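Local atomic coordinates of FeoA (Thermococcus thioreducens, PDB entry 3E19), a protein that probably takes part in regulating iron uptake, as a small metal-binding beta-barrel protein of the FeoA family with an SH3-like domain. Residues S8-G11 with P12-G16; G35-P38 with G39-I42. One frame throughout, in Å; residues are numbered along the deposited sequence.

Interaction 1: S8-G11 with P12-G16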
ATOM      1  N   SER C   8     -10.768 -29.063  -2.805  1.00 20.45           N
ATOM      2  CA  SER C   8     -12.033 -28.903  -3.576  1.00 22.36           C
ATOM      3  C   SER C   8     -13.207 -29.736  -3.065  1.00 23.47           C
ATOM      4  O   SER C   8     -14.369 -29.407  -3.365  1.00 25.26           O
ATOM      5  CB  SER C   8     -11.792 -29.240  -5.045  1.00 21.87           C
ATOM      6  OG  SER C   8     -11.298 -30.567  -5.201  1.00 23.32           O
ATOM      7  N   GLU C   9     -12.924 -30.805  -2.317  1.00 23.88           N
ATOM      8  CA  GLU C   9     -13.952 -31.677  -1.784  1.00 25.37           C
ATOM      9  C   GLU C   9     -14.306 -31.408  -0.340  1.00 25.93           C
ATOM     10  O   GLU C   9     -15.152 -32.084   0.199  1.00 26.93           O
ATOM     11  CB  GLU C   9     -13.580 -33.158  -1.999  1.00 26.02           C
ATOM     12  CG  GLU C   9     -13.675 -33.500  -3.445  1.00 28.77           C
ATOM     13  CD  GLU C   9     -13.034 -34.824  -3.827  1.00 33.71           C
ATOM     14  OE1 GLU C   9     -12.865 -35.704  -2.952  1.00 35.31           O
ATOM     15  OE2 GLU C   9     -12.705 -34.954  -5.037  1.00 39.65           O
ATOM     16  N   MET C  10     -13.707 -30.396   0.273  1.00 25.68           N
ATOM     17  CA  MET C  10     -13.930 -30.140   1.673  1.00 25.47           C
ATOM     18  C   MET C  10     -15.004 -29.078   1.853  1.00 25.35           C
ATOM     19  O   MET C  10     -15.222 -28.239   1.014  1.00 26.72           O
ATOM     20  CB  MET C  10     -12.643 -29.679   2.330  1.00 24.98           C
ATOM     21  CG  MET C  10     -11.619 -30.759   2.363  1.00 26.33           C
ATOM     22  SD  MET C  10     -10.058 -30.132   2.991  1.00 27.65           S
ATOM     23  CE  MET C  10     -10.465 -29.920   4.740  1.00 30.87           C
ATOM     24  N   GLY C  11     -15.680 -29.113   2.963  1.00 26.70           N
ATOM     25  CA  GLY C  11     -16.841 -28.244   3.131  1.00 27.26           C
ATOM     26  C   GLY C  11     -16.654 -27.343   4.319  1.00 26.68           C
ATOM     27  O   GLY C  11     -15.806 -27.603   5.158  1.00 26.06           O
ATOM     28  N   PRO C  12     -17.481 -26.293   4.408  1.00 27.39           N
ATOM     29  CA  PRO C  12     -17.425 -25.351   5.501  1.00 27.19           C
ATOM     30  C   PRO C  12     -17.295 -26.068   6.845  1.00 26.71           C
ATOM     31  O   PRO C  12     -17.957 -27.096   7.096  1.00 27.49           O
ATOM     32  CB  PRO C  12     -18.764 -24.630   5.394  1.00 28.15           C
ATOM     33  CG  PRO C  12     -19.020 -24.603   3.943  1.00 29.36           C
ATOM     34  CD  PRO C  12     -18.557 -25.953   3.454  1.00 28.00           C
ATOM     35  N   GLY C  13     -16.432 -25.540   7.692  1.00 25.21           N
ATOM     36  CA  GLY C  13     -16.116 -26.179   8.938  1.00 25.71           C
ATOM     37  C   GLY C  13     -14.973 -27.181   8.917  1.00 25.39           C
ATOM     38  O   GLY C  13     -14.396 -27.412   9.960  1.00 26.69           O
ATOM     39  N   ASP C  14     -14.666 -27.823   7.784  1.00 25.46           N
ATOM     40  CA  ASP C  14     -13.550 -28.793   7.751  1.00 25.80           C
ATOM     41  C   ASP C  14     -12.227 -28.090   8.025  1.00 25.10           C
ATOM     42  O   ASP C  14     -12.018 -26.933   7.593  1.00 24.04           O
ATOM     43  CB  ASP C  14     -13.409 -29.478   6.402  1.00 26.11           C
ATOM     44  CG  ASP C  14     -14.590 -30.327   6.041  1.00 31.43           C
ATOM     45  OD1 ASP C  14     -15.421 -30.598   6.933  1.00 32.53           O
ATOM     46  OD2 ASP C  14     -14.696 -30.698   4.846  1.00 36.34           O
ATOM     47  N   LYS C  15     -11.338 -28.790   8.726  1.00 24.30           N
ATOM     48  CA  LYS C  15      -9.958 -28.372   8.903  1.00 24.45           C
ATOM     49  C   LYS C  15      -9.042 -29.518   8.526  1.00 22.34           C
ATOM     50  O   LYS C  15      -9.352 -30.685   8.794  1.00 20.10           O
ATOM     51  CB  LYS C  15      -9.635 -28.101  10.364  1.00 25.50           C
ATOM     52  CG  LYS C  15     -10.411 -27.035  11.055  1.00 29.35           C
ATOM     53  CD  LYS C  15      -9.861 -26.879  12.486  1.00 30.67           C
ATOM     54  CE  LYS C  15      -8.368 -26.472  12.498  1.00 35.95           C
ATOM     55  NZ  LYS C  15      -7.965 -25.505  13.599  1.00 37.47           N
ATOM     56  N   GLY C  16      -7.878 -29.180   8.015  1.00 20.26           N
ATOM     57  CA  GLY C  16      -6.891 -30.180   7.707  1.00 20.45           C
ATOM     58  C   GLY C  16      -5.489 -29.612   7.493  1.00 19.36           C
ATOM     59  O   GLY C  16      -5.260 -28.399   7.559  1.00 20.33           O
TER

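Interaction 2: G35-P38 with G39-I42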
ATOM      1  N   GLY C  35      -0.510 -19.478   1.193  1.00 20.00           N
ATOM      2  CA  GLY C  35      -0.002 -20.274   2.313  1.00 19.85           C
ATOM      3  C   GLY C  35      -0.160 -21.779   2.109  1.00 19.55           C
ATOM      4  O   GLY C  35       0.107 -22.558   3.033  1.00 18.13           O
ATOM      5  N   LEU C  36      -0.584 -22.209   0.908  1.00 18.53           N
ATOM      6  CA  LEU C  36      -0.864 -23.631   0.646  1.00 18.38           C
ATOM      7  C   LEU C  36       0.401 -24.371   0.160  1.00 18.28           C
ATOM      8  O   LEU C  36       0.755 -24.369  -1.030  1.00 17.45           O
ATOM      9  CB  LEU C  36      -2.050 -23.777  -0.286  1.00 17.74           C
ATOM     10  CG  LEU C  36      -3.347 -23.174   0.210  1.00 19.18           C
ATOM     11  CD1 LEU C  36      -4.390 -23.081  -0.923  1.00 19.96           C
ATOM     12  CD2 LEU C  36      -3.845 -23.977   1.423  1.00 16.75           C
ATOM     13  N   THR C  37       1.103 -24.906   1.155  1.00 18.07           N
ATOM     14  CA  THR C  37       2.311 -25.690   1.040  1.00 19.51           C
ATOM     15  C   THR C  37       2.188 -26.851   2.065  1.00 18.13           C
ATOM     16  O   THR C  37       1.464 -26.718   3.054  1.00 16.75           O
ATOM     17  CB  THR C  37       3.566 -24.787   1.396  1.00 20.36           C
ATOM     18  OG1 THR C  37       4.754 -25.458   1.124  1.00 26.45           O
ATOM     19  CG2 THR C  37       3.612 -24.447   2.808  1.00 20.92           C
ATOM     20  N   PRO C  38       2.883 -27.976   1.832  1.00 17.98           N
ATOM     21  CA  PRO C  38       2.792 -29.049   2.802  1.00 18.52           C
ATOM     22  C   PRO C  38       3.092 -28.655   4.231  1.00 18.81           C
ATOM     23  O   PRO C  38       4.081 -27.974   4.525  1.00 21.16           O
ATOM     24  CB  PRO C  38       3.739 -30.113   2.231  1.00 19.31           C
ATOM     25  CG  PRO C  38       3.650 -29.901   0.795  1.00 18.50           C
ATOM     26  CD  PRO C  38       3.726 -28.381   0.695  1.00 17.97           C
ATOM     27  N   GLY C  39       2.154 -28.999   5.101  1.00 19.22           N
ATOM     28  CA  GLY C  39       2.234 -28.784   6.530  1.00 17.74           C
ATOM     29  C   GLY C  39       1.402 -27.641   7.036  1.00 17.06           C
ATOM     30  O   GLY C  39       1.130 -27.562   8.196  1.00 16.14           O
ATOM     31  N   ALA C  40       1.001 -26.718   6.172  1.00 17.48           N
ATOM     32  CA  ALA C  40       0.073 -25.663   6.560  1.00 17.67           C
ATOM     33  C   ALA C  40      -1.295 -26.240   6.899  1.00 19.08           C
ATOM     34  O   ALA C  40      -1.697 -27.244   6.313  1.00 17.40           O
ATOM     35  CB  ALA C  40      -0.048 -24.580   5.408  1.00 17.77           C
ATOM     36  N   THR C  41      -1.996 -25.582   7.844  1.00 20.26           N
ATOM     37  CA  THR C  41      -3.348 -25.943   8.255  1.00 20.94           C
ATOM     38  C   THR C  41      -4.330 -24.990   7.592  1.00 21.17           C
ATOM     39  O   THR C  41      -4.098 -23.793   7.476  1.00 19.91           O
ATOM     40  CB  THR C  41      -3.478 -25.938   9.778  1.00 21.84           C
ATOM     41  OG1 THR C  41      -2.549 -26.886  10.319  1.00 21.92           O
ATOM     42  CG2 THR C  41      -4.893 -26.261  10.259  1.00 24.30           C
ATOM     43  N   ILE C  42      -5.393 -25.568   7.091  1.00 21.23           N
ATOM     44  CA  ILE C  42      -6.406 -24.844   6.385  1.00 23.11           C
ATOM     45  C   ILE C  42      -7.749 -25.106   7.066  1.00 23.30           C
ATOM     46  O   ILE C  42      -8.024 -26.235   7.503  1.00 21.02           O
ATOM     47  CB  ILE C  42      -6.382 -25.229   4.859  1.00 24.02           C
ATOM     48  CG1 ILE C  42      -7.652 -24.791   4.131  1.00 26.71           C
ATOM     49  CG2 ILE C  42      -6.174 -26.693   4.606  1.00 27.31           C
ATOM     50  CD1 ILE C  42      -7.398 -24.665   2.699  1.00 31.70           C
TER

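Interaction 1: S8-G11 with P12-G16
Gly-11 and Asp-14 meet across a type II beta turn, joined by one bond of the backbone and one of the aspartate side chain. Between them, Pro-12 takes the first corner, where its ring fixes a suitable phi. Gly-13 holds the second corner with positive phi (89°), where any CB would be jammed against the carbonyl O of Pro-12. At Asp-14 the chain folds back: its N donates to Gly-11 O at 2.9 Å. The side chain then reaches across the turn. With CG anti to its own carbonyl carbon (chi1 -64°), OD2 accepts a nearly straight bond from Gly-11 N at 2.7 Å, the N-H arriving from above the carboxylate plane, 57° out of it. Gly-11 is thus gripped at both its N and its O. Met-10, bent at chi3, brings its terminal CE to 3.4 Å from Asp-14 CB, with the same methyl also reaching Lys-15 C at 4.1 Å. Were Asp-14 an alanine, the N-H of Gly-11 would probably lose this acceptor, and Met-10 CB its OD2 neighbour. This is a Pro-Gly type II turn, its first-position N-H taken up by the Asp-14 carboxylate, leading into strand 15-21 of the FeoA domain.

Interaction 2: G35-P38 with G39-I42
Leu-36 and Ile-42 meet through one methyl each, CD2 of the leucine standing 3.8 Å from CD1 of the isoleucine, with the two side chains slanting across one another. Ile-42 extends its CG1 branch anti to the backbone N (chi1 165°), and a second extended torsion carries CD1 out to the leucine. Nearer the bend, the methyl of Ala-40 points back into the loop, its CB lying 3.1 Å from Gly-35 O and 3.5 Å from Thr-37 O, so that a small apolar group is packed against two carbonyl oxygens.

The chain is brought back on itself by a type II beta turn from Thr-37 to Ala-40. Its closing bond runs from Ala-40 N to Thr-37 O at 3.2 Å, fairly straight at hydrogen (163°). Pro-38 takes the first corner and Gly-39 the second, where phi is 104° and a CB would clash with Pro-38 O. Behind the turn, Thr-37 N makes a weak bond to Gly-35 O. Gly-35 itself has positive phi and is the C-prime residue of a Schellman motif, which ends the preceding helix and directs the chain into the loop.

The stretch therefore links helix 24-32 to strand 41-46. Leu-36 also packs on Val-18 of strand 15-21 and, together with Ile-42, on Ile-55 of strand 53-57, while Thr-37 and Ala-40 rest against Gly-58 and Thr-37 of the second subunit.

In the fold
Two Pro-Gly type II turns, each feeding a strand, show how one local device can be used twice in a small barrel. Interaction 1 leads into strand 15-21 and interaction 2 into strand 41-46, antiparallel neighbours in the same sheet. The centres of the contacts lie about 13 Å apart, yet their strand ends meet: Gly-16 O and Ile-42 N are 2.9 Å apart, a probable hydrogen bond, and Lys-15 CE packs on Thr-41 CG2. Each turn is also tied to the partner strand, Gly-13 and Asp-14 by backbone bonds to Val-44, Gly-39 and Ala-40 by bonds to Val-18. Interaction 2 additionally faces the second subunit, whereas no other chain of the assembly touches interaction 1.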